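PDB 3RPK: backbone pilus subunit from Streptococcus pneumoniae, which forms the backbone (major pilin) of a cell-wall-anchored pneumococcal surface pilus, and so probably serves cell adhesion, as a chain of Ig-like domains. Local coordinates for residues V12-L17 with V155-T160; I66-Q71 with P89-K94; E161-I166 with F297-N302. All blocks are in the same frame, centred on the assembly; numbering follows the deposited sequence.

Contact 1 (V12-L17 with V155-T160); sequences VTVHKL and VYPKNT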
loop_
_atom_site.group_PDB
_atom_site.type_symbol
_atom_site.label_atom_id
_atom_site.label_comp_id
_atom_site.label_asym_id
_atom_site.label_seq_id
_atom_site.Cartn_x
_atom_site.Cartn_y
_atom_site.Cartn_z
ATOM N N VAL A 12 -6.614 30.929 -39.094
ATOM C CA VAL A 12 -6.915 30.407 -37.770
ATOM C C VAL A 12 -5.599 30.502 -36.987
ATOM O O VAL A 12 -4.591 29.972 -37.451
ATOM C CB VAL A 12 -7.492 28.967 -37.832
ATOM C CG1 VAL A 12 -7.725 28.405 -36.435
ATOM C CG2 VAL A 12 -8.784 28.926 -38.643
ATOM N N THR A 13 -5.599 31.253 -35.855
ATOM C CA THR A 13 -4.455 31.459 -34.935
ATOM C C THR A 13 -4.661 30.593 -33.679
ATOM O O THR A 13 -5.665 30.761 -32.973
ATOM C CB THR A 13 -4.276 32.951 -34.577
ATOM O OG1 THR A 13 -4.183 33.719 -35.776
ATOM C CG2 THR A 13 -3.056 33.206 -33.732
ATOM N N VAL A 14 -3.730 29.647 -33.421
ATOM C CA VAL A 14 -3.846 28.757 -32.257
ATOM C C VAL A 14 -3.017 29.316 -31.101
ATOM O O VAL A 14 -1.827 29.577 -31.264
ATOM C CB VAL A 14 -3.510 27.275 -32.580
ATOM C CG1 VAL A 14 -3.808 26.360 -31.400
ATOM C CG2 VAL A 14 -4.264 26.795 -33.809
ATOM N N HIS A 15 -3.662 29.523 -29.942
ATOM C CA HIS A 15 -3.005 30.036 -28.746
ATOM C C HIS A 15 -2.865 28.960 -27.704
ATOM O O HIS A 15 -3.854 28.360 -27.298
ATOM C CB HIS A 15 -3.820 31.159 -28.122
ATOM C CG HIS A 15 -4.067 32.318 -29.023
ATOM N ND1 HIS A 15 -3.289 33.457 -28.958
ATOM C CD2 HIS A 15 -5.041 32.501 -29.940
ATOM C CE1 HIS A 15 -3.799 34.288 -29.849
ATOM N NE2 HIS A 15 -4.850 33.750 -30.469
ATOM N N LYS A 16 -1.644 28.742 -27.238
ATOM C CA LYS A 16 -1.370 27.832 -26.136
ATOM C C LYS A 16 -1.299 28.682 -24.835
ATOM O O LYS A 16 -0.613 29.706 -24.777
ATOM C CB LYS A 16 -0.069 27.045 -26.376
ATOM C CG LYS A 16 0.356 26.194 -25.178
ATOM C CD LYS A 16 -0.263 24.836 -25.211
ATOM C CE LYS A 16 0.066 24.068 -23.975
ATOM N NZ LYS A 16 -0.382 22.657 -24.124
ATOM N N LEU A 17 -2.035 28.269 -23.820
ATOM C CA LEU A 17 -2.054 28.973 -22.547
ATOM C C LEU A 17 -1.761 28.037 -21.399
ATOM O O LEU A 17 -2.041 26.839 -21.474
ATOM C CB LEU A 17 -3.432 29.605 -22.289
ATOM C CG LEU A 17 -4.042 30.507 -23.360
ATOM C CD1 LEU A 17 -5.513 30.699 -23.096
ATOM C CD2 LEU A 17 -3.306 31.865 -23.474
ATOM N N VAL A 155 -8.232 30.253 -31.795
ATOM C CA VAL A 155 -8.665 29.095 -31.043
ATOM C C VAL A 155 -7.827 28.916 -29.773
ATOM O O VAL A 155 -6.600 29.045 -29.814
ATOM C CB VAL A 155 -8.932 27.834 -31.927
ATOM C CG1 VAL A 155 -7.661 27.289 -32.568
ATOM C CG2 VAL A 155 -9.666 26.749 -31.147
ATOM N N TYR A 156 -8.522 28.760 -28.629
ATOM C CA TYR A 156 -7.941 28.664 -27.284
ATOM C C TYR A 156 -8.194 27.270 -26.675
ATOM O O TYR A 156 -9.165 27.089 -25.932
ATOM C CB TYR A 156 -8.508 29.796 -26.385
ATOM C CG TYR A 156 -8.137 31.192 -26.852
ATOM C CD1 TYR A 156 -7.010 31.836 -26.360
ATOM C CD2 TYR A 156 -8.895 31.853 -27.816
ATOM C CE1 TYR A 156 -6.660 33.116 -26.794
ATOM C CE2 TYR A 156 -8.532 33.114 -28.289
ATOM C CZ TYR A 156 -7.423 33.755 -27.759
ATOM O OH TYR A 156 -7.050 35.017 -28.183
ATOM N N PRO A 157 -7.363 26.255 -26.989
ATOM C CA PRO A 157 -7.624 24.915 -26.446
ATOM C C PRO A 157 -7.316 24.769 -24.965
ATOM O O PRO A 157 -6.522 25.541 -24.408
ATOM C CB PRO A 157 -6.725 24.005 -27.278
ATOM C CG PRO A 157 -5.631 24.870 -27.756
ATOM C CD PRO A 157 -6.169 26.262 -27.861
ATOM N N LYS A 158 -7.971 23.771 -24.336
ATOM C CA LYS A 158 -7.772 23.406 -22.941
ATOM C C LYS A 158 -6.656 22.373 -22.957
ATOM O O LYS A 158 -6.447 21.705 -23.977
ATOM C CB LYS A 158 -9.061 22.852 -22.291
ATOM C CG LYS A 158 -10.109 22.297 -23.271
ATOM C CD LYS A 158 -11.181 21.439 -22.563
ATOM C CE LYS A 158 -11.877 20.445 -23.469
ATOM N NZ LYS A 158 -12.912 21.082 -24.339
ATOM N N ASN A 159 -5.870 22.325 -21.881
ATOM C CA ASN A 159 -4.764 21.389 -21.795
ATOM C C ASN A 159 -5.273 20.174 -21.090
ATOM O O ASN A 159 -6.318 20.221 -20.435
ATOM C CB ASN A 159 -3.576 21.970 -21.022
ATOM C CG ASN A 159 -2.965 23.240 -21.560
ATOM O OD1 ASN A 159 -2.990 23.421 -22.870
ATOM N ND2 ASN A 159 -2.447 24.069 -20.797
ATOM N N THR A 160 -4.518 19.082 -21.202
ATOM C CA THR A 160 -4.816 17.813 -20.566
ATOM C C THR A 160 -4.551 17.881 -19.054
ATOM O O THR A 160 -3.951 18.825 -18.528
ATOM C CB THR A 160 -4.072 16.674 -21.252
ATOM O OG1 THR A 160 -2.668 16.893 -21.115
ATOM C CG2 THR A 160 -4.472 16.509 -22.733
#
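Val-155, Tyr-156 and His-15 bury the most surface here, at the parallel join of 155-160 to strand 11-18. Both backbone polar atoms of Val-155 are engaged: its N gives a hydrogen bond to Thr-13 O (2.9 Å), and its O accepts an almost straight one from His-15 N (3.0 Å). On the face of the sheet shared with Val-14, Val-155 CG1 lies 3.7 Å from Val-14 CG2. CG1 of Val-12 touches the same methyl.

Beyond the bridge, His-15 and Tyr-156 form an offset stack, with ring planes 3° apart and centroids separated by 4.3 Å. In both, CG stands anti to the carbonyl carbon (chi1 -58° for His-15), which carries the rings side by side in one direction. The stack is fixed from outside by Glu-50 at His-15 ND1, His-154 at His-15 NE2 and Val-41 N at the Tyr-156 hydroxyl. Leu-17 CD1 approaches the tyrosine edge at CD1.

Further on, the Asn-159 amide is held between two residues. ND2 donates to Leu-17 O (2.9 Å), while OD1 receives Lys-16 NZ (3.0 Å) from 67° above the carbonyl plane. Lys-16 also makes a salt bridge to Glu-118. This Lys, Asn and acid set is consistent with the intramolecular isopeptide sites of Gram-positive pilins, yet Lys-16 NZ remains 3.7 Å from Asn-159 CG. The chemistry therefore implies a juxtaposed but unlinked pair, beside an exposed Lys-158 whose Tyr-Pro-Lys-Asn setting resembles the pilin motif used for subunit linkage.

Contact 2 (I66-Q71 with P89-K94); sequences IDENGQ and PATAMK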
loop_
_atom_site.group_PDB
_atom_site.type_symbol
_atom_site.label_atom_id
_atom_site.label_comp_id
_atom_site.label_asym_id
_atom_site.label_seq_id
_atom_site.Cartn_x
_atom_site.Cartn_y
_atom_site.Cartn_z
ATOM N N ILE A 66 -2.635 16.711 -42.608
ATOM C CA ILE A 66 -2.965 17.419 -43.848
ATOM C C ILE A 66 -1.984 18.515 -44.304
ATOM O O ILE A 66 -1.419 19.272 -43.510
ATOM C CB ILE A 66 -4.432 17.922 -43.877
ATOM C CG1 ILE A 66 -4.711 18.982 -42.796
ATOM C CG2 ILE A 66 -5.408 16.772 -43.816
ATOM C CD1 ILE A 66 -5.327 20.260 -43.316
ATOM N N ASP A 67 -1.872 18.605 -45.626
ATOM C CA ASP A 67 -1.167 19.587 -46.428
ATOM C C ASP A 67 -2.035 20.890 -46.357
ATOM O O ASP A 67 -3.198 20.826 -45.930
ATOM C CB ASP A 67 -1.064 18.993 -47.859
ATOM C CG ASP A 67 -0.738 19.903 -49.020
ATOM O OD1 ASP A 67 0.466 20.224 -49.206
ATOM O OD2 ASP A 67 -1.653 20.184 -49.824
ATOM N N GLU A 68 -1.470 22.066 -46.730
ATOM C CA GLU A 68 -2.157 23.374 -46.669
ATOM C C GLU A 68 -3.396 23.478 -47.542
ATOM O O GLU A 68 -4.255 24.303 -47.264
ATOM C CB GLU A 68 -1.193 24.531 -46.950
ATOM C CG GLU A 68 0.007 24.607 -46.004
ATOM C CD GLU A 68 1.188 23.679 -46.272
ATOM O OE1 GLU A 68 1.243 23.053 -47.358
ATOM O OE2 GLU A 68 2.068 23.585 -45.383
ATOM N N ASN A 69 -3.487 22.637 -48.585
ATOM C CA ASN A 69 -4.612 22.542 -49.520
ATOM C C ASN A 69 -5.635 21.509 -49.043
ATOM O O ASN A 69 -6.637 21.281 -49.715
ATOM C CB ASN A 69 -4.120 22.176 -50.932
ATOM C CG ASN A 69 -2.968 23.004 -51.431
ATOM O OD1 ASN A 69 -3.224 24.272 -51.676
ATOM N ND2 ASN A 69 -1.835 22.531 -51.566
ATOM N N GLY A 70 -5.357 20.880 -47.904
ATOM C CA GLY A 70 -6.219 19.878 -47.282
ATOM C C GLY A 70 -5.968 18.438 -47.676
ATOM O O GLY A 70 -6.693 17.546 -47.229
ATOM N N GLN A 71 -4.950 18.195 -48.501
ATOM C CA GLN A 71 -4.660 16.859 -49.006
ATOM C C GLN A 71 -3.858 16.016 -48.037
ATOM O O GLN A 71 -2.844 16.473 -47.526
ATOM C CB GLN A 71 -4.026 16.916 -50.398
ATOM C CG GLN A 71 -4.923 17.618 -51.420
ATOM C CD GLN A 71 -4.731 17.090 -52.813
ATOM O OE1 GLN A 71 -3.661 17.246 -53.420
ATOM N NE2 GLN A 71 -5.791 16.503 -53.370
ATOM N N PRO A 89 5.620 14.593 -42.011
ATOM C CA PRO A 89 5.856 15.069 -43.389
ATOM C C PRO A 89 6.330 16.522 -43.507
ATOM O O PRO A 89 5.864 17.387 -42.761
ATOM C CB PRO A 89 4.520 14.813 -44.102
ATOM C CG PRO A 89 3.707 13.972 -43.157
ATOM C CD PRO A 89 4.181 14.332 -41.790
ATOM N N ALA A 90 7.285 16.780 -44.438
ATOM C CA ALA A 90 7.872 18.102 -44.679
ATOM C C ALA A 90 6.835 19.121 -45.162
ATOM O O ALA A 90 6.921 20.311 -44.831
ATOM C CB ALA A 90 9.001 17.992 -45.688
ATOM N N THR A 91 5.838 18.636 -45.907
ATOM C CA THR A 91 4.744 19.411 -46.490
ATOM C C THR A 91 3.550 19.619 -45.509
ATOM O O THR A 91 2.572 20.262 -45.879
ATOM C CB THR A 91 4.401 18.807 -47.886
ATOM O OG1 THR A 91 3.305 19.487 -48.501
ATOM C CG2 THR A 91 4.141 17.299 -47.839
ATOM N N ALA A 92 3.640 19.100 -44.265
ATOM C CA ALA A 92 2.561 19.171 -43.277
ATOM C C ALA A 92 2.224 20.559 -42.746
ATOM O O ALA A 92 3.071 21.460 -42.718
ATOM C CB ALA A 92 2.811 18.200 -42.131
HETATM N N MSE A 93 0.974 20.716 -42.309
HETATM C CA MSE A 93 0.464 21.956 -41.768
HETATM C C MSE A 93 0.832 22.056 -40.292
HETATM O O MSE A 93 -0.020 21.905 -39.417
HETATM C CB MSE A 93 -1.048 22.021 -41.983
HETATM C CG MSE A 93 -1.638 23.416 -41.874
HETATM SE SE MSE A 93 -3.426 23.477 -42.714
HETATM C CE MSE A 93 -3.835 25.362 -42.310
ATOM N N LYS A 94 2.117 22.311 -40.026
ATOM C CA LYS A 94 2.664 22.476 -38.684
ATOM C C LYS A 94 3.254 23.877 -38.524
ATOM O O LYS A 94 3.942 24.370 -39.424
ATOM C CB LYS A 94 3.710 21.383 -38.350
ATOM C CG LYS A 94 4.875 21.261 -39.334
ATOM C CD LYS A 94 5.853 20.169 -38.934
ATOM C CE LYS A 94 6.774 19.767 -40.074
ATOM N NZ LYS A 94 7.969 20.646 -40.198
#
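Met-93, a selenomethionine introduced in the crystallised protein, reaches across to Ile-66 with both backbone and side chain. Its N donates a bent hydrogen bond to Ile-66 O (3.0 Å, N-H...O angle 139°). The side chain runs alongside that of Ile-66, with SE 3.8 Å from Ile-66 CD1. CG of Met-93 is anti to the backbone N (chi1 -161°) and the chain is extended beyond it, which brings SE also to Glu-68 CA, at 4.2 Å.

A more polar flank lies by Thr-91. Asp-67 OD1 comes within 3.0 Å of Thr-91 OG1, the two side chains approaching at a slant. The Glu-68 chain bends at chi2 and brings its carboxylate over the backbone of 91-92, where OE2 is 3.4 Å from Thr-91 O; both are acceptors, so this is proximity without a hydrogen bond.

Behind this shell stand two type I turns, Asp-67 to Gly-70 and Pro-89 to Ala-92. The first is braced by Asp-67 OD2, which takes a hydrogen bond from Asn-69 ND2 (2.9 Å) and a weak one from Asn-69 N. Met-93 itself centres an inverse gamma turn.

Around the pair, Trp-58 of strand 55-59 packs on Ile-66 and Met-93 and makes backbone hydrogen bonds with both, while Leu-73 of strand 72-73 meets Asp-67, Thr-91 and Ala-92. The contact thus joins the loop after strand 64-66 to the one leading into strand 94-96.

Contact 3 (E161-I166 with F297-N302); sequences EAKPKI and FNYGNN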
loop_
_atom_site.group_PDB
_atom_site.type_symbol
_atom_site.label_atom_id
_atom_site.label_comp_id
_atom_site.label_asym_id
_atom_site.label_seq_id
_atom_site.Cartn_x
_atom_site.Cartn_y
_atom_site.Cartn_z
ATOM N N GLU A 161 -5.056 16.874 -18.370
ATOM C CA GLU A 161 -5.002 16.659 -16.937
ATOM C C GLU A 161 -3.741 15.835 -16.621
ATOM O O GLU A 161 -3.642 14.673 -17.042
ATOM C CB GLU A 161 -6.312 15.952 -16.482
ATOM C CG GLU A 161 -6.759 14.706 -17.289
ATOM C CD GLU A 161 -7.365 14.797 -18.695
ATOM O OE1 GLU A 161 -8.284 15.622 -18.918
ATOM O OE2 GLU A 161 -6.979 13.967 -19.553
ATOM N N ALA A 162 -2.741 16.456 -15.951
ATOM C CA ALA A 162 -1.515 15.743 -15.574
ATOM C C ALA A 162 -1.826 14.826 -14.396
ATOM O O ALA A 162 -2.554 15.232 -13.483
ATOM C CB ALA A 162 -0.417 16.723 -15.205
ATOM N N LYS A 163 -1.350 13.571 -14.452
ATOM C CA LYS A 163 -1.631 12.629 -13.384
ATOM C C LYS A 163 -0.726 12.892 -12.186
ATOM O O LYS A 163 0.465 13.191 -12.394
ATOM C CB LYS A 163 -1.493 11.174 -13.855
ATOM C CG LYS A 163 -2.794 10.537 -14.314
ATOM C CD LYS A 163 -2.539 9.445 -15.361
ATOM C CE LYS A 163 -3.669 9.320 -16.368
ATOM N NZ LYS A 163 -3.794 10.522 -17.258
ATOM N N PRO A 164 -1.259 12.810 -10.925
ATOM C CA PRO A 164 -0.381 12.967 -9.760
ATOM C C PRO A 164 0.454 11.699 -9.569
ATOM O O PRO A 164 0.109 10.630 -10.110
ATOM C CB PRO A 164 -1.348 13.227 -8.598
ATOM C CG PRO A 164 -2.671 12.834 -9.062
ATOM C CD PRO A 164 -2.631 12.465 -10.510
ATOM N N LYS A 165 1.575 11.809 -8.852
ATOM C CA LYS A 165 2.413 10.632 -8.648
ATOM C C LYS A 165 2.605 10.362 -7.187
ATOM O O LYS A 165 2.613 11.301 -6.404
ATOM C CB LYS A 165 3.725 10.737 -9.434
ATOM C CG LYS A 165 3.580 10.182 -10.839
ATOM C CD LYS A 165 4.742 10.570 -11.706
ATOM C CE LYS A 165 4.970 9.560 -12.799
ATOM N NZ LYS A 165 5.838 8.446 -12.339
ATOM N N ILE A 166 2.707 9.082 -6.810
ATOM C CA ILE A 166 2.832 8.668 -5.411
ATOM C C ILE A 166 3.792 7.494 -5.187
ATOM O O ILE A 166 4.199 6.806 -6.117
ATOM C CB ILE A 166 1.414 8.360 -4.843
ATOM C CG1 ILE A 166 1.313 8.589 -3.320
ATOM C CG2 ILE A 166 0.935 6.971 -5.286
ATOM C CD1 ILE A 166 -0.066 8.502 -2.772
ATOM N N PHE A 297 -4.526 7.234 -2.896
ATOM C CA PHE A 297 -4.741 8.666 -3.040
ATOM C C PHE A 297 -5.977 8.840 -3.903
ATOM O O PHE A 297 -6.024 8.417 -5.067
ATOM C CB PHE A 297 -3.534 9.378 -3.671
ATOM C CG PHE A 297 -3.678 10.875 -3.865
ATOM C CD1 PHE A 297 -4.045 11.700 -2.813
ATOM C CD2 PHE A 297 -3.374 11.466 -5.080
ATOM C CE1 PHE A 297 -4.161 13.083 -2.991
ATOM C CE2 PHE A 297 -3.480 12.857 -5.252
ATOM C CZ PHE A 297 -3.876 13.653 -4.207
ATOM N N ASN A 298 -7.004 9.408 -3.286
ATOM C CA ASN A 298 -8.289 9.657 -3.900
ATOM C C ASN A 298 -8.431 11.138 -4.177
ATOM O O ASN A 298 -8.903 11.914 -3.347
ATOM C CB ASN A 298 -9.408 9.120 -3.037
ATOM C CG ASN A 298 -9.243 7.670 -2.756
ATOM O OD1 ASN A 298 -9.709 6.823 -3.522
ATOM N ND2 ASN A 298 -8.554 7.358 -1.654
ATOM N N TYR A 299 -7.968 11.516 -5.357
ATOM C CA TYR A 299 -8.020 12.855 -5.891
ATOM C C TYR A 299 -9.184 12.980 -6.878
ATOM O O TYR A 299 -9.733 11.971 -7.345
ATOM C CB TYR A 299 -6.689 13.195 -6.585
ATOM C CG TYR A 299 -6.421 12.435 -7.868
ATOM C CD1 TYR A 299 -6.036 11.100 -7.840
ATOM C CD2 TYR A 299 -6.472 13.074 -9.107
ATOM C CE1 TYR A 299 -5.740 10.407 -9.012
ATOM C CE2 TYR A 299 -6.150 12.402 -10.283
ATOM C CZ TYR A 299 -5.805 11.059 -10.235
ATOM O OH TYR A 299 -5.532 10.359 -11.387
ATOM N N GLY A 300 -9.517 14.227 -7.192
ATOM C CA GLY A 300 -10.553 14.565 -8.150
ATOM C C GLY A 300 -11.016 16.007 -8.164
ATOM O O GLY A 300 -11.095 16.655 -7.113
ATOM N N ASN A 301 -11.393 16.479 -9.379
ATOM C CA ASN A 301 -11.972 17.797 -9.632
ATOM C C ASN A 301 -13.423 17.807 -9.070
ATOM O O ASN A 301 -14.095 18.838 -9.097
ATOM C CB ASN A 301 -11.984 18.119 -11.145
ATOM C CG ASN A 301 -10.666 18.538 -11.763
ATOM O OD1 ASN A 301 -9.685 17.774 -11.867
ATOM N ND2 ASN A 301 -10.650 19.757 -12.263
ATOM N N ASN A 302 -13.879 16.645 -8.563
ATOM C CA ASN A 302 -15.187 16.413 -7.966
ATOM C C ASN A 302 -15.051 15.859 -6.556
ATOM O O ASN A 302 -14.112 15.120 -6.269
ATOM C CB ASN A 302 -15.994 15.415 -8.801
ATOM C CG ASN A 302 -16.437 15.931 -10.142
ATOM O OD1 ASN A 302 -16.725 17.119 -10.310
ATOM N ND2 ASN A 302 -16.525 15.031 -11.117
#
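Pro-164 packs against Phe-297 and Tyr-299 between the two sheets of an Ig-like beta sandwich: strand 165-170 is an outermost strand of one sheet, and strand 291-300 belongs to the other. The backbones are too far apart to pair, with Pro-164 CA 8.6 Å from Tyr-299 CA, and no hydrogen bond crosses the contact. Side chains alone bridge the gap.

Followed from its root, the proline ring first offers CB to Phe-297 CE2 at 4.0 Å. CG, next along, serves both aromatics. It lies in the plane of the phenylalanine ring at its edge, and it sits 3.6 Å from the centroid of the Tyr-299 ring, only 6° off the ring normal, a CH-pi contact centred on the face. CD closes the path over the hydroxyl end of the same face, 3.5 Å from Tyr-299 CZ. The tyrosine is turned to receive it by its first torsion, which puts CG between the backbone N and the carbonyl carbon (chi1 69°).

Two residues on, Ile-166 continues the interface, its CG1 anti to the backbone N (chi1 -152°). Trp-214 of strand 211-218 stacks on the Phe-297 ring and also touches Ile-166, while Tyr-209 packs on Pro-164, widening the apolar layer. At its tip, Ile-166 CD1 lies 3.7 Å from Phe-297 CB.

Contacts 1 and 3 follow one another along the chain: residues 155-160, paired at their start with strand 11-18, run straight into 161-166, so the same connector is held first by one domain and then by the next, with centres 23 Å apart. Contact 1 is mostly buried and combines backbone pairing, ring stacking and polar side chains; contact 3 is also buried but relies on apolar and CH-pi packing alone. Contact 2 is partly exposed, joins two turn-containing loops through a backbone hydrogen bond and side-chain contacts, and has polar groups toward its outer flank. It occupies the same N-terminal region as contact 1, about 7 Å away at nearest atoms, and lies about 22 Å from contact 3.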